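Local coordinates for protein rhamnosidase B (Bacillus sp., PDB 2OKX) that probably hydrolyses terminal alpha-L-rhamnose residues from rhamnose-containing glycosides, as a family 78 glycoside hydrolase, at residues L545-T557 with C861-G873. Numbering follows the deposited sequence.
Sequences LLNATWEISRHTT and CHAWSAAPGYFLG
Helix 545-557 packs on 861-873, where Ser-553 and Ala-866 bring their CA atoms to 4.4 Å; the helical part, 868-873, approaches its axis to 8.7 Å with the N-to-C directions 131° apart, nearer antiparallel. Small residues permit this closeness: the CB of Ala-866 lies against the hydrogen-bonded pair Ser-553 O and Thr-557 OG1, and Ser-553 CB rests on Gly-869 N. Ser-553 OG lies beside its own backbone N (chi1 -68°), from where it bonds back to Thr-549 O while touching Pro-868 CD at 3.4 Å. No direct hydrogen bond joins the segments; a water links them, accepting in the ring plane from Trp-550 NE1 and donating to Gly-869 O at 2.7 Å. Both segments belong to the six-hairpin glycosidase domain, so the contact brings an early helix of the alpha-barrel, across some 300 residues, against helix 868-876 and the turn leading into it, helix 577-590 touching both. Leu-872 CD1 meets the indole edge at Trp-550 CD1 (3.8 Å) and reaches Leu-546 O. Thr-549 OG1, hydrogen-bonded to that same carbonyl at 2.7 Å, lies against Pro-868 CB and Leu-872 CD1; a valine here would probably deprive Leu-546 O of its hydroxyl donor. Thr-556 CG2, trans to the backbone N, presses on Ala-863 N at 3.3 Å and on Cys-861 SG, while OG1 is gripped by Ile-552 O and Cys-839 N.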
loop_
_atom_site.group_PDB
_atom_site.type_symbol
_atom_site.label_atom_id
_atom_site.label_comp_id
_atom_site.label_asym_id
_atom_site.label_seq_id
_atom_site.Cartn_x
_atom_site.Cartn_y
_atom_site.Cartn_z
ATOM N N LEU A 545 22.871 17.187 -6.169
ATOM C CA LEU A 545 22.330 16.263 -5.173
ATOM C C LEU A 545 20.879 16.639 -4.868
ATOM O O LEU A 545 19.991 15.778 -4.824
ATOM C CB LEU A 545 23.174 16.294 -3.894
ATOM C CG LEU A 545 22.649 15.535 -2.666
ATOM C CD1 LEU A 545 22.271 14.111 -3.048
ATOM C CD2 LEU A 545 23.714 15.525 -1.572
ATOM N N LEU A 546 20.631 17.929 -4.666
ATOM C CA LEU A 546 19.273 18.373 -4.393
ATOM C C LEU A 546 18.365 18.054 -5.580
ATOM O O LEU A 546 17.218 17.665 -5.389
ATOM C CB LEU A 546 19.251 19.876 -4.090
ATOM C CG LEU A 546 19.901 20.253 -2.750
ATOM C CD1 LEU A 546 19.856 21.781 -2.557
ATOM C CD2 LEU A 546 19.163 19.555 -1.612
ATOM N N ASN A 547 18.878 18.212 -6.800
ATOM C CA ASN A 547 18.086 17.908 -7.994
ATOM C C ASN A 547 17.654 16.446 -7.985
ATOM O O ASN A 547 16.519 16.118 -8.339
ATOM C CB ASN A 547 18.880 18.165 -9.272
ATOM C CG ASN A 547 19.158 19.629 -9.492
ATOM O OD1 ASN A 547 18.533 20.487 -8.866
ATOM N ND2 ASN A 547 20.094 19.927 -10.389
ATOM N N ALA A 548 18.570 15.572 -7.582
ATOM C CA ALA A 548 18.274 14.147 -7.532
ATOM C C ALA A 548 17.261 13.836 -6.434
ATOM O O ALA A 548 16.418 12.960 -6.604
ATOM C CB ALA A 548 19.561 13.352 -7.309
ATOM N N THR A 549 17.333 14.546 -5.309
ATOM C CA THR A 549 16.396 14.294 -4.223
ATOM C C THR A 549 15.000 14.714 -4.664
ATOM O O THR A 549 14.014 14.084 -4.284
ATOM C CB THR A 549 16.772 15.047 -2.907
ATOM O OG1 THR A 549 16.581 16.457 -3.075
ATOM C CG2 THR A 549 18.227 14.774 -2.528
ATOM N N TRP A 550 14.923 15.767 -5.473
ATOM C CA TRP A 550 13.635 16.245 -5.977
ATOM C C TRP A 550 13.075 15.203 -6.948
ATOM O O TRP A 550 11.885 14.889 -6.936
ATOM C CB TRP A 550 13.802 17.584 -6.714
ATOM C CG TRP A 550 12.485 18.268 -7.002
ATOM C CD1 TRP A 550 11.810 19.142 -6.183
ATOM C CD2 TRP A 550 11.660 18.090 -8.160
ATOM N NE1 TRP A 550 10.619 19.517 -6.766
ATOM C CE2 TRP A 550 10.503 18.886 -7.979
ATOM C CE3 TRP A 550 11.783 17.330 -9.332
ATOM C CZ2 TRP A 550 9.480 18.944 -8.929
ATOM C CZ3 TRP A 550 10.763 17.388 -10.277
ATOM C CH2 TRP A 550 9.628 18.189 -10.069
ATOM N N GLU A 551 13.954 14.678 -7.794
ATOM C CA GLU A 551 13.587 13.676 -8.785
ATOM C C GLU A 551 12.978 12.429 -8.128
ATOM O O GLU A 551 11.919 11.967 -8.538
ATOM C CB GLU A 551 14.831 13.300 -9.599
ATOM C CG GLU A 551 14.570 12.480 -10.844
ATOM C CD GLU A 551 13.745 13.226 -11.879
ATOM O OE1 GLU A 551 13.981 14.437 -12.084
ATOM O OE2 GLU A 551 12.867 12.592 -12.497
ATOM N N ILE A 552 13.624 11.880 -7.103
ATOM C CA ILE A 552 13.054 10.693 -6.476
ATOM C C ILE A 552 11.800 11.028 -5.673
ATOM O O ILE A 552 10.912 10.189 -5.525
ATOM C CB ILE A 552 14.077 9.937 -5.578
ATOM C CG1 ILE A 552 14.503 10.788 -4.386
ATOM C CG2 ILE A 552 15.283 9.534 -6.411
ATOM C CD1 ILE A 552 15.366 10.016 -3.384
ATOM N N SER A 553 11.714 12.257 -5.169
ATOM C CA SER A 553 10.531 12.667 -4.417
ATOM C C SER A 553 9.329 12.721 -5.359
ATOM O O SER A 553 8.221 12.328 -4.999
ATOM C CB SER A 553 10.744 14.045 -3.773
ATOM O OG SER A 553 11.720 13.992 -2.740
ATOM N N ARG A 554 9.556 13.218 -6.570
ATOM C CA ARG A 554 8.493 13.317 -7.565
ATOM C C ARG A 554 8.055 11.906 -7.980
ATOM O O ARG A 554 6.861 11.618 -8.084
ATOM C CB ARG A 554 9.006 14.087 -8.790
ATOM C CG ARG A 554 7.936 14.583 -9.763
ATOM C CD ARG A 554 7.974 13.856 -11.105
ATOM N NE ARG A 554 9.290 13.857 -11.755
ATOM C CZ ARG A 554 9.751 14.789 -12.588
ATOM N NH1 ARG A 554 10.965 14.656 -13.109
ATOM N NH2 ARG A 554 9.016 15.844 -12.916
ATOM N N HIS A 555 9.021 11.028 -8.222
ATOM C CA HIS A 555 8.690 9.668 -8.636
ATOM C C HIS A 555 7.928 8.915 -7.543
ATOM O O HIS A 555 6.976 8.191 -7.826
ATOM C CB HIS A 555 9.956 8.896 -9.014
ATOM C CG HIS A 555 9.676 7.595 -9.694
ATOM N ND1 HIS A 555 8.898 7.505 -10.828
ATOM C CD2 HIS A 555 10.047 6.328 -9.390
ATOM C CE1 HIS A 555 8.800 6.239 -11.193
ATOM N NE2 HIS A 555 9.489 5.505 -10.338
ATOM N N THR A 556 8.344 9.094 -6.295
ATOM C CA THR A 556 7.686 8.428 -5.173
ATOM C C THR A 556 6.213 8.843 -5.104
ATOM O O THR A 556 5.324 8.018 -4.902
ATOM C CB THR A 556 8.346 8.803 -3.834
ATOM O OG1 THR A 556 9.743 8.499 -3.887
ATOM C CG2 THR A 556 7.699 8.026 -2.683
ATOM N N THR A 557 5.973 10.138 -5.268
ATOM C CA THR A 557 4.621 10.683 -5.212
ATOM C C THR A 557 3.759 10.103 -6.324
ATOM O O THR A 557 2.615 9.726 -6.095
ATOM C CB THR A 557 4.665 12.217 -5.313
ATOM O OG1 THR A 557 5.501 12.722 -4.265
ATOM C CG2 THR A 557 3.258 12.814 -5.172
ATOM N N CYS A 861 9.552 2.936 -0.936
ATOM C CA CYS A 861 8.791 3.945 -1.667
ATOM C C CYS A 861 7.556 4.377 -0.875
ATOM O O CYS A 861 6.498 3.764 -0.989
ATOM C CB CYS A 861 8.371 3.376 -3.033
ATOM S SG CYS A 861 7.488 4.530 -4.131
ATOM N N HIS A 862 7.707 5.428 -0.071
ATOM C CA HIS A 862 6.621 5.969 0.754
ATOM C C HIS A 862 6.544 7.464 0.472
ATOM O O HIS A 862 7.427 8.218 0.879
ATOM C CB HIS A 862 6.916 5.754 2.247
ATOM C CG HIS A 862 6.122 4.650 2.873
ATOM N ND1 HIS A 862 5.235 4.862 3.908
ATOM C CD2 HIS A 862 6.091 3.321 2.620
ATOM C CE1 HIS A 862 4.692 3.712 4.265
ATOM N NE2 HIS A 862 5.196 2.760 3.499
ATOM N N ALA A 863 5.492 7.892 -0.219
ATOM C CA ALA A 863 5.354 9.302 -0.563
ATOM C C ALA A 863 5.240 10.216 0.650
ATOM O O ALA A 863 5.375 11.430 0.519
ATOM C CB ALA A 863 4.158 9.514 -1.501
ATOM N N TRP A 864 4.992 9.657 1.831
ATOM C CA TRP A 864 4.902 10.517 3.003
ATOM C C TRP A 864 6.308 11.034 3.330
ATOM O O TRP A 864 6.483 11.932 4.159
ATOM C CB TRP A 864 4.258 9.763 4.187
ATOM C CG TRP A 864 5.128 8.818 4.986
ATOM C CD1 TRP A 864 6.370 8.342 4.661
ATOM C CD2 TRP A 864 4.799 8.238 6.257
ATOM N NE1 TRP A 864 6.835 7.505 5.654
ATOM C CE2 TRP A 864 5.889 7.424 6.644
ATOM C CE3 TRP A 864 3.686 8.328 7.106
ATOM C CZ2 TRP A 864 5.900 6.704 7.847
ATOM C CZ3 TRP A 864 3.695 7.613 8.304
ATOM C CH2 TRP A 864 4.799 6.811 8.662
ATOM N N SER A 865 7.296 10.487 2.620
ATOM C CA SER A 865 8.705 10.847 2.783
ATOM C C SER A 865 9.225 11.752 1.656
ATOM O O SER A 865 10.423 12.034 1.600
ATOM C CB SER A 865 9.575 9.583 2.794
ATOM O OG SER A 865 9.287 8.741 3.897
ATOM N N ALA A 866 8.342 12.209 0.769
ATOM C CA ALA A 866 8.770 13.037 -0.367
ATOM C C ALA A 866 8.908 14.540 -0.104
ATOM O O ALA A 866 8.786 15.351 -1.027
ATOM C CB ALA A 866 7.823 12.806 -1.555
ATOM N N ALA A 867 9.192 14.904 1.141
ATOM C CA ALA A 867 9.344 16.307 1.534
ATOM C C ALA A 867 10.060 17.248 0.554
ATOM O O ALA A 867 9.566 18.344 0.277
ATOM C CB ALA A 867 10.025 16.386 2.903
ATOM N N PRO A 868 11.231 16.848 0.022
ATOM C CA PRO A 868 11.936 17.738 -0.912
ATOM C C PRO A 868 11.076 18.235 -2.073
ATOM O O PRO A 868 11.272 19.351 -2.561
ATOM C CB PRO A 868 13.116 16.885 -1.382
ATOM C CG PRO A 868 13.383 16.006 -0.180
ATOM C CD PRO A 868 11.991 15.599 0.226
ATOM N N GLY A 869 10.130 17.407 -2.511
ATOM C CA GLY A 869 9.260 17.789 -3.613
ATOM C C GLY A 869 8.412 19.007 -3.292
ATOM O O GLY A 869 7.913 19.688 -4.190
ATOM N N TYR A 870 8.247 19.283 -2.004
ATOM C CA TYR A 870 7.468 20.431 -1.558
ATOM C C TYR A 870 8.368 21.582 -1.113
ATOM O O TYR A 870 8.197 22.711 -1.561
ATOM C CB TYR A 870 6.558 20.029 -0.398
ATOM C CG TYR A 870 5.885 21.196 0.309
ATOM C CD1 TYR A 870 4.806 21.869 -0.271
ATOM C CD2 TYR A 870 6.323 21.611 1.563
ATOM C CE1 TYR A 870 4.173 22.935 0.390
ATOM C CE2 TYR A 870 5.705 22.670 2.232
ATOM C CZ TYR A 870 4.632 23.325 1.641
ATOM O OH TYR A 870 4.018 24.354 2.319
ATOM N N PHE A 871 9.335 21.294 -0.241
ATOM C CA PHE A 871 10.197 22.349 0.280
ATOM C C PHE A 871 11.154 23.039 -0.676
ATOM O O PHE A 871 11.431 24.226 -0.505
ATOM C CB PHE A 871 10.971 21.849 1.510
ATOM C CG PHE A 871 10.089 21.540 2.682
ATOM C CD1 PHE A 871 9.621 20.248 2.896
ATOM C CD2 PHE A 871 9.649 22.560 3.520
ATOM C CE1 PHE A 871 8.724 19.974 3.923
ATOM C CE2 PHE A 871 8.751 22.301 4.549
ATOM C CZ PHE A 871 8.284 21.006 4.752
ATOM N N LEU A 872 11.661 22.326 -1.678
ATOM C CA LEU A 872 12.585 22.957 -2.612
ATOM C C LEU A 872 11.864 24.046 -3.405
ATOM O O LEU A 872 12.400 25.137 -3.601
ATOM C CB LEU A 872 13.210 21.915 -3.553
ATOM C CG LEU A 872 14.126 20.913 -2.833
ATOM C CD1 LEU A 872 14.684 19.884 -3.824
ATOM C CD2 LEU A 872 15.266 21.669 -2.151
ATOM N N GLY A 873 10.644 23.760 -3.845
ATOM C CA GLY A 873 9.897 24.760 -4.591
ATOM C C GLY A 873 9.320 25.860 -3.704
ATOM O O GLY A 873 9.242 27.019 -4.117
HETATM O O HOH W 1 8.889 21.709 -5.641
#